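Long-range contact in similar to hydroxylamine oxidoreductase (Kuenenia stuttgartiensis, PDB 6H5L), which probably acts as a multihaem oxidoreductase, passing electrons through chains of c-type haems within a large anammox reductase complex: residues 218-230 and 253-266. Numbering follows the deposited sequence.
With HEC (heme c), chain G.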
loop_
_atom_site.group_PDB
_atom_site.type_symbol
_atom_site.label_atom_id
_atom_site.label_comp_id
_atom_site.label_asym_id
_atom_site.label_seq_id
_atom_site.Cartn_x
_atom_site.Cartn_y
_atom_site.Cartn_z
ATOM N N PHE A 218 11.897 25.401 16.906
ATOM C CA PHE A 218 11.396 26.632 16.294
ATOM C C PHE A 218 10.329 26.328 15.249
ATOM O O PHE A 218 10.411 26.734 14.088
ATOM C CB PHE A 218 12.544 27.447 15.703
ATOM C CG PHE A 218 13.540 27.916 16.729
ATOM C CD1 PHE A 218 13.209 28.914 17.629
ATOM C CD2 PHE A 218 14.806 27.361 16.794
ATOM C CE1 PHE A 218 14.121 29.350 18.574
ATOM C CE2 PHE A 218 15.721 27.795 17.737
ATOM C CZ PHE A 218 15.378 28.790 18.626
ATOM N N SER A 219 9.317 25.583 15.680
ATOM C CA SER A 219 8.295 25.054 14.788
ATOM C C SER A 219 7.127 26.028 14.705
ATOM O O SER A 219 6.491 26.333 15.721
ATOM C CB SER A 219 7.820 23.688 15.277
ATOM O OG SER A 219 6.637 23.291 14.608
ATOM N N ALA A 220 6.848 26.519 13.493
ATOM C CA ALA A 220 5.654 27.330 13.287
ATOM C C ALA A 220 4.389 26.529 13.557
ATOM O O ALA A 220 3.376 27.094 13.985
ATOM C CB ALA A 220 5.636 27.894 11.866
ATOM N N VAL A 221 4.428 25.217 13.312
ATOM C CA VAL A 221 3.308 24.353 13.675
ATOM C C VAL A 221 3.069 24.402 15.177
ATOM O O VAL A 221 1.925 24.496 15.638
ATOM C CB VAL A 221 3.566 22.914 13.189
ATOM C CG1 VAL A 221 2.518 21.964 13.749
ATOM C CG2 VAL A 221 3.581 22.863 11.668
ATOM N N GLU A 222 4.144 24.354 15.966
ATOM C CA GLU A 222 3.988 24.393 17.416
ATOM C C GLU A 222 3.564 25.777 17.891
ATOM O O GLU A 222 2.801 25.901 18.855
ATOM C CB GLU A 222 5.285 23.965 18.098
ATOM C CG GLU A 222 5.173 23.847 19.605
ATOM C CD GLU A 222 6.522 23.837 20.282
ATOM O OE1 GLU A 222 7.391 23.032 19.883
ATOM O OE2 GLU A 222 6.719 24.650 21.206
ATOM N N GLY A 223 4.054 26.831 17.233
ATOM C CA GLY A 223 3.667 28.177 17.621
ATOM C C GLY A 223 2.201 28.474 17.378
ATOM O O GLY A 223 1.615 29.320 18.058
ATOM N N ARG A 224 1.587 27.784 16.419
ATOM C CA ARG A 224 0.196 28.026 16.063
ATOM C C ARG A 224 -0.790 27.192 16.870
ATOM O O ARG A 224 -1.992 27.478 16.830
ATOM C CB ARG A 224 -0.014 27.770 14.565
ATOM C CG ARG A 224 0.628 28.820 13.672
ATOM C CD ARG A 224 0.194 28.670 12.227
ATOM N NE ARG A 224 1.001 27.706 11.487
ATOM C CZ ARG A 224 1.995 28.038 10.669
ATOM N NH1 ARG A 224 2.309 29.314 10.492
ATOM N NH2 ARG A 224 2.672 27.096 10.028
ATOM N N GLN A 225 -0.320 26.171 17.598
ATOM C CA GLN A 225 -1.333 25.462 18.371
ATOM C C GLN A 225 -1.540 26.138 19.724
ATOM O O GLN A 225 -0.596 26.697 20.291
ATOM C CB GLN A 225 -0.941 24.002 18.564
ATOM C CG GLN A 225 0.550 23.731 18.526
ATOM C CD GLN A 225 0.865 22.277 18.228
ATOM O OE1 GLN A 225 0.130 21.607 17.500
ATOM N NE2 GLN A 225 1.960 21.781 18.790
ATOM N N PRO A 226 -2.774 26.099 20.244
ATOM C CA PRO A 226 -3.086 26.853 21.472
ATOM C C PRO A 226 -2.214 26.508 22.667
ATOM O O PRO A 226 -2.000 27.370 23.529
ATOM C CB PRO A 226 -4.553 26.486 21.733
ATOM C CG PRO A 226 -5.100 26.160 20.398
ATOM C CD PRO A 226 -3.977 25.508 19.637
ATOM N N GLU A 227 -1.702 25.276 22.747
ATOM C CA GLU A 227 -0.931 24.863 23.914
ATOM C C GLU A 227 0.363 25.651 24.075
ATOM O O GLU A 227 0.943 25.648 25.167
ATOM C CB GLU A 227 -0.620 23.365 23.843
ATOM C CG GLU A 227 -1.797 22.446 24.167
ATOM C CD GLU A 227 -2.790 22.315 23.024
ATOM O OE1 GLU A 227 -3.798 21.594 23.190
ATOM O OE2 GLU A 227 -2.562 22.924 21.957
ATOM N N ALA A 228 0.832 26.324 23.021
ATOM C CA ALA A 228 2.064 27.097 23.121
ATOM C C ALA A 228 1.920 28.315 24.024
ATOM O O ALA A 228 2.932 28.831 24.510
ATOM C CB ALA A 228 2.522 27.536 21.729
ATOM N N CYS A 229 0.694 28.781 24.258
ATOM C CA CYS A 229 0.451 29.952 25.088
ATOM C C CYS A 229 0.047 29.603 26.511
ATOM O O CYS A 229 -0.012 30.500 27.357
ATOM C CB CYS A 229 -0.649 30.823 24.466
ATOM S SG CYS A 229 -0.721 30.775 22.668
ATOM N N MET A 230 -0.227 28.331 26.799
ATOM C CA MET A 230 -0.894 27.976 28.046
ATOM C C MET A 230 0.059 27.840 29.227
ATOM O O MET A 230 -0.402 27.824 30.374
ATOM C CB MET A 230 -1.689 26.682 27.856
ATOM C CG MET A 230 -2.588 26.706 26.629
ATOM S SD MET A 230 -3.916 25.488 26.693
ATOM C CE MET A 230 -3.021 24.049 27.262
ATOM N N TYR A 253 -11.467 21.551 19.434
ATOM C CA TYR A 253 -10.086 21.506 18.965
ATOM C C TYR A 253 -9.348 20.307 19.546
ATOM O O TYR A 253 -8.649 19.588 18.825
ATOM C CB TYR A 253 -9.361 22.806 19.318
ATOM C CG TYR A 253 -7.863 22.637 19.479
ATOM C CD1 TYR A 253 -7.053 22.348 18.386
ATOM C CD2 TYR A 253 -7.260 22.768 20.723
ATOM C CE1 TYR A 253 -5.687 22.189 18.533
ATOM C CE2 TYR A 253 -5.896 22.613 20.878
ATOM C CZ TYR A 253 -5.114 22.323 19.781
ATOM O OH TYR A 253 -3.755 22.171 19.932
ATOM N N GLU A 254 -9.491 20.076 20.853
ATOM C CA GLU A 254 -8.762 18.983 21.491
ATOM C C GLU A 254 -9.190 17.622 20.953
ATOM O O GLU A 254 -8.376 16.692 20.898
ATOM C CB GLU A 254 -8.947 19.045 23.005
ATOM C CG GLU A 254 -8.127 20.141 23.671
ATOM C CD GLU A 254 -8.775 20.683 24.930
ATOM O OE1 GLU A 254 -9.719 20.044 25.442
ATOM O OE2 GLU A 254 -8.343 21.756 25.402
ATOM N N LYS A 255 -10.451 17.482 20.550
ATOM C CA LYS A 255 -10.958 16.212 20.048
ATOM C C LYS A 255 -10.902 16.090 18.530
ATOM O O LYS A 255 -11.097 14.987 18.009
ATOM C CB LYS A 255 -12.396 15.993 20.531
ATOM C CG LYS A 255 -12.521 15.840 22.040
ATOM C CD LYS A 255 -11.564 14.779 22.576
ATOM C CE LYS A 255 -11.909 13.387 22.057
ATOM N NZ LYS A 255 -10.926 12.362 22.508
ATOM N N GLU A 256 -10.640 17.181 17.810
ATOM C CA GLU A 256 -10.501 17.140 16.358
ATOM C C GLU A 256 -9.132 17.628 15.896
ATOM O O GLU A 256 -8.960 17.932 14.711
ATOM C CB GLU A 256 -11.599 17.967 15.684
ATOM C CG GLU A 256 -13.014 17.481 15.941
ATOM C CD GLU A 256 -14.035 18.195 15.072
ATOM O OE1 GLU A 256 -13.647 18.704 14.000
ATOM O OE2 GLU A 256 -15.222 18.254 15.459
ATOM N N GLU A 257 -8.153 17.709 16.806
ATOM C CA GLU A 257 -6.866 18.315 16.468
ATOM C C GLU A 257 -6.147 17.572 15.349
ATOM O O GLU A 257 -5.365 18.181 14.609
ATOM C CB GLU A 257 -5.973 18.382 17.709
ATOM C CG GLU A 257 -6.108 17.188 18.634
ATOM C CD GLU A 257 -5.026 17.142 19.693
ATOM O OE1 GLU A 257 -3.849 16.934 19.330
ATOM O OE2 GLU A 257 -5.351 17.321 20.886
ATOM N N GLU A 258 -6.387 16.265 15.209
ATOM C CA GLU A 258 -5.716 15.506 14.158
ATOM C C GLU A 258 -6.053 16.038 12.771
ATOM O O GLU A 258 -5.231 15.937 11.853
ATOM C CB GLU A 258 -6.078 14.024 14.254
ATOM C CG GLU A 258 -5.464 13.312 15.446
ATOM C CD GLU A 258 -6.497 12.890 16.471
ATOM O OE1 GLU A 258 -6.685 11.669 16.658
ATOM O OE2 GLU A 258 -7.124 13.779 17.085
ATOM N N HIS A 259 -7.239 16.617 12.600
ATOM C CA HIS A 259 -7.672 17.135 11.311
ATOM C C HIS A 259 -7.487 18.643 11.188
ATOM O O HIS A 259 -7.942 19.235 10.204
ATOM C CB HIS A 259 -9.127 16.745 11.055
ATOM C CG HIS A 259 -9.339 15.268 10.939
ATOM N ND1 HIS A 259 -9.456 14.442 12.036
ATOM C CD2 HIS A 259 -9.434 14.464 9.853
ATOM C CE1 HIS A 259 -9.624 13.197 11.632
ATOM N NE2 HIS A 259 -9.614 13.182 10.312
ATOM N N TYR A 260 -6.838 19.274 12.163
ATOM C CA TYR A 260 -6.409 20.660 12.026
ATOM C C TYR A 260 -5.089 20.705 11.266
ATOM O O TYR A 260 -4.168 19.935 11.560
ATOM C CB TYR A 260 -6.242 21.314 13.398
ATOM C CG TYR A 260 -7.521 21.817 14.036
ATOM C CD1 TYR A 260 -8.606 20.973 14.229
ATOM C CD2 TYR A 260 -7.629 23.132 14.470
ATOM C CE1 TYR A 260 -9.769 21.430 14.821
ATOM C CE2 TYR A 260 -8.786 23.597 15.064
ATOM C CZ TYR A 260 -9.853 22.743 15.237
ATOM O OH TYR A 260 -11.007 23.204 15.828
ATOM N N ASP A 261 -4.992 21.602 10.290
ATOM C CA ASP A 261 -3.782 21.739 9.479
ATOM C C ASP A 261 -2.997 22.930 10.019
ATOM O O ASP A 261 -3.205 24.074 9.610
ATOM C CB ASP A 261 -4.127 21.899 8.002
ATOM C CG ASP A 261 -2.911 21.772 7.097
ATOM O OD1 ASP A 261 -1.774 21.739 7.617
ATOM O OD2 ASP A 261 -3.092 21.700 5.862
ATOM N N PHE A 262 -2.084 22.655 10.949
ATOM C CA PHE A 262 -1.245 23.695 11.531
ATOM C C PHE A 262 -0.027 24.024 10.678
ATOM O O PHE A 262 0.750 24.907 11.056
ATOM C CB PHE A 262 -0.800 23.291 12.938
ATOM C CG PHE A 262 -1.903 23.331 13.956
ATOM C CD1 PHE A 262 -2.447 24.540 14.359
ATOM C CD2 PHE A 262 -2.396 22.160 14.514
ATOM C CE1 PHE A 262 -3.463 24.585 15.294
ATOM C CE2 PHE A 262 -3.411 22.197 15.449
ATOM C CZ PHE A 262 -3.945 23.412 15.840
ATOM N N THR A 263 0.160 23.345 9.546
ATOM C CA THR A 263 1.239 23.694 8.633
ATOM C C THR A 263 0.923 24.937 7.812
ATOM O O THR A 263 1.841 25.536 7.240
ATOM C CB THR A 263 1.545 22.527 7.688
ATOM O OG1 THR A 263 0.427 22.306 6.818
ATOM C CG2 THR A 263 1.820 21.258 8.477
ATOM N N LYS A 264 -0.345 25.335 7.745
ATOM C CA LYS A 264 -0.756 26.490 6.958
ATOM C C LYS A 264 -0.647 27.757 7.796
ATOM O O LYS A 264 -1.116 27.775 8.940
ATOM C CB LYS A 264 -2.186 26.325 6.460
ATOM C CG LYS A 264 -2.451 24.997 5.767
ATOM C CD LYS A 264 -3.898 24.866 5.314
ATOM C CE LYS A 264 -4.091 25.356 3.885
ATOM N NZ LYS A 264 -5.453 25.029 3.376
ATOM N N PRO A 265 -0.031 28.819 7.278
ATOM C CA PRO A 265 -0.065 30.103 7.985
ATOM C C PRO A 265 -1.496 30.580 8.182
ATOM O O PRO A 265 -2.423 30.161 7.484
ATOM C CB PRO A 265 0.724 31.044 7.063
ATOM C CG PRO A 265 0.778 30.343 5.736
ATOM C CD PRO A 265 0.772 28.883 6.049
ATOM N N LEU A 266 -1.665 31.475 9.160
ATOM C CA LEU A 266 -3.003 31.865 9.594
ATOM C C LEU A 266 -3.809 32.482 8.457
ATOM O O LEU A 266 -5.020 32.255 8.354
ATOM C CB LEU A 266 -2.905 32.834 10.773
ATOM C CG LEU A 266 -2.333 32.239 12.059
ATOM C CD1 LEU A 266 -1.979 33.336 13.047
ATOM C CD2 LEU A 266 -3.323 31.261 12.670
HETATM FE FE HEC G . 6.932 33.848 15.940
HETATM C CHA HEC G . 5.602 32.544 13.054
HETATM C CHB HEC G . 9.886 34.437 14.283
HETATM C CHC HEC G . 8.131 35.625 18.654
HETATM C CHD HEC G . 4.189 32.949 17.734
HETATM N NA HEC G . 7.620 33.539 14.028
HETATM C C1A HEC G . 6.896 32.996 12.986
HETATM C C2A HEC G . 7.731 32.980 11.806
HETATM C C3A HEC G . 8.913 33.503 12.137
HETATM C C4A HEC G . 8.872 33.865 13.544
HETATM C CMA HEC G . 10.109 33.683 11.182
HETATM C CAA HEC G . 7.314 32.461 10.411
HETATM C CBA HEC G . 7.777 31.023 10.207
HETATM C CGA HEC G . 7.355 30.561 8.836
HETATM O O1A HEC G . 6.445 31.196 8.241
HETATM O O2A HEC G . 7.923 29.555 8.338
HETATM N NB HEC G . 8.711 34.787 16.418
HETATM C C1B HEC G . 9.735 35.027 15.521
HETATM C C2B HEC G . 10.619 36.010 16.113
HETATM C C3B HEC G . 10.143 36.334 17.321
HETATM C C4B HEC G . 8.931 35.572 17.536
HETATM C CMB HEC G . 11.893 36.559 15.441
HETATM C CAB HEC G . 10.740 37.344 18.328
HETATM C CBB HEC G . 10.543 38.793 17.827
HETATM N NC HEC G . 6.287 34.218 17.844
HETATM C C1C HEC G . 6.920 34.988 18.802
HETATM C C2C HEC G . 6.030 35.112 19.938
HETATM C C3C HEC G . 5.008 34.269 19.739
HETATM C C4C HEC G . 5.103 33.756 18.382
HETATM C CMC HEC G . 6.439 35.748 21.286
HETATM C CAC HEC G . 3.843 34.004 20.718
HETATM C CBC HEC G . 2.992 35.284 20.885
HETATM N ND HEC G . 5.194 32.840 15.476
HETATM C C1D HEC G . 4.139 32.706 16.375
HETATM C C2D HEC G . 2.973 32.268 15.641
HETATM C C3D HEC G . 3.415 32.144 14.181
HETATM C C4D HEC G . 4.806 32.519 14.176
HETATM C CMD HEC G . 1.570 31.982 16.201
HETATM C CAD HEC G . 2.556 31.721 12.971
HETATM C CBD HEC G . 2.290 32.973 12.139
HETATM C CGD HEC G . 1.162 32.759 11.163
HETATM O O1D HEC G . 0.690 33.762 10.569
HETATM O O2D HEC G . 0.732 31.592 10.982
HETATM O O HOH W 1 -4.409 19.664 21.427
#
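R224 and F262 meet in two places, and together they illustrate how a buried arginine can tie a loop to a haem propionate. The guanidinium takes the backbone oxygen F262 O, while ring atoms CD1 and CE1 of F262 lie against R224 CB and the R224 carbonyl, with F262 CE1 3.6 Å from R224 O. The side chain of R224 grips F262 O side-on with two nitrogens: NE lies 2.8 Å from F262 O, and NH2 donates to the same oxygen, which sits in the guanidinium plane. The side chain of R224 bends at chi3 (-85°), which brings R224 NH1 to 2.8 Å from heme c O2D, a hydrogen bond. That propionate oxygen also accepts from the backbone of L266, with N 3.0 Å from heme c O2D, so both segments hold one carboxylate. K264 O lies over one face of the guanidinium and A220 O over the other; with the propionate, these carbonyl oxygens would probably favour the charged arginine. Were R224 replaced by an alanine, F262 O would probably lose both its donors and the propionate one of its bonds, with a gap left beside P265.

The ring of F262, placed by CG standing anti to its own carbonyl carbon (chi1 -71°), receives CB of Q225 over one face in a CH-pi contact. V221 CG1 packs against F262 CB at 3.7 Å. Y275 meets the same ring from outside the two segments. Farther along, P226 lays CG over one face of the Y253 ring, while the E227 carboxylate arrives at that ring's edge. Y253 OH donates a hydrogen bond to E227 OE2, and also accepts one from K255 of a neighbouring subunit. R224 and the P265-L266 stretch after the 261-264 type I turn thus form the propionate site of one c-type haem; nearby C229 carries another, the close packing typical of multihaem cytochromes.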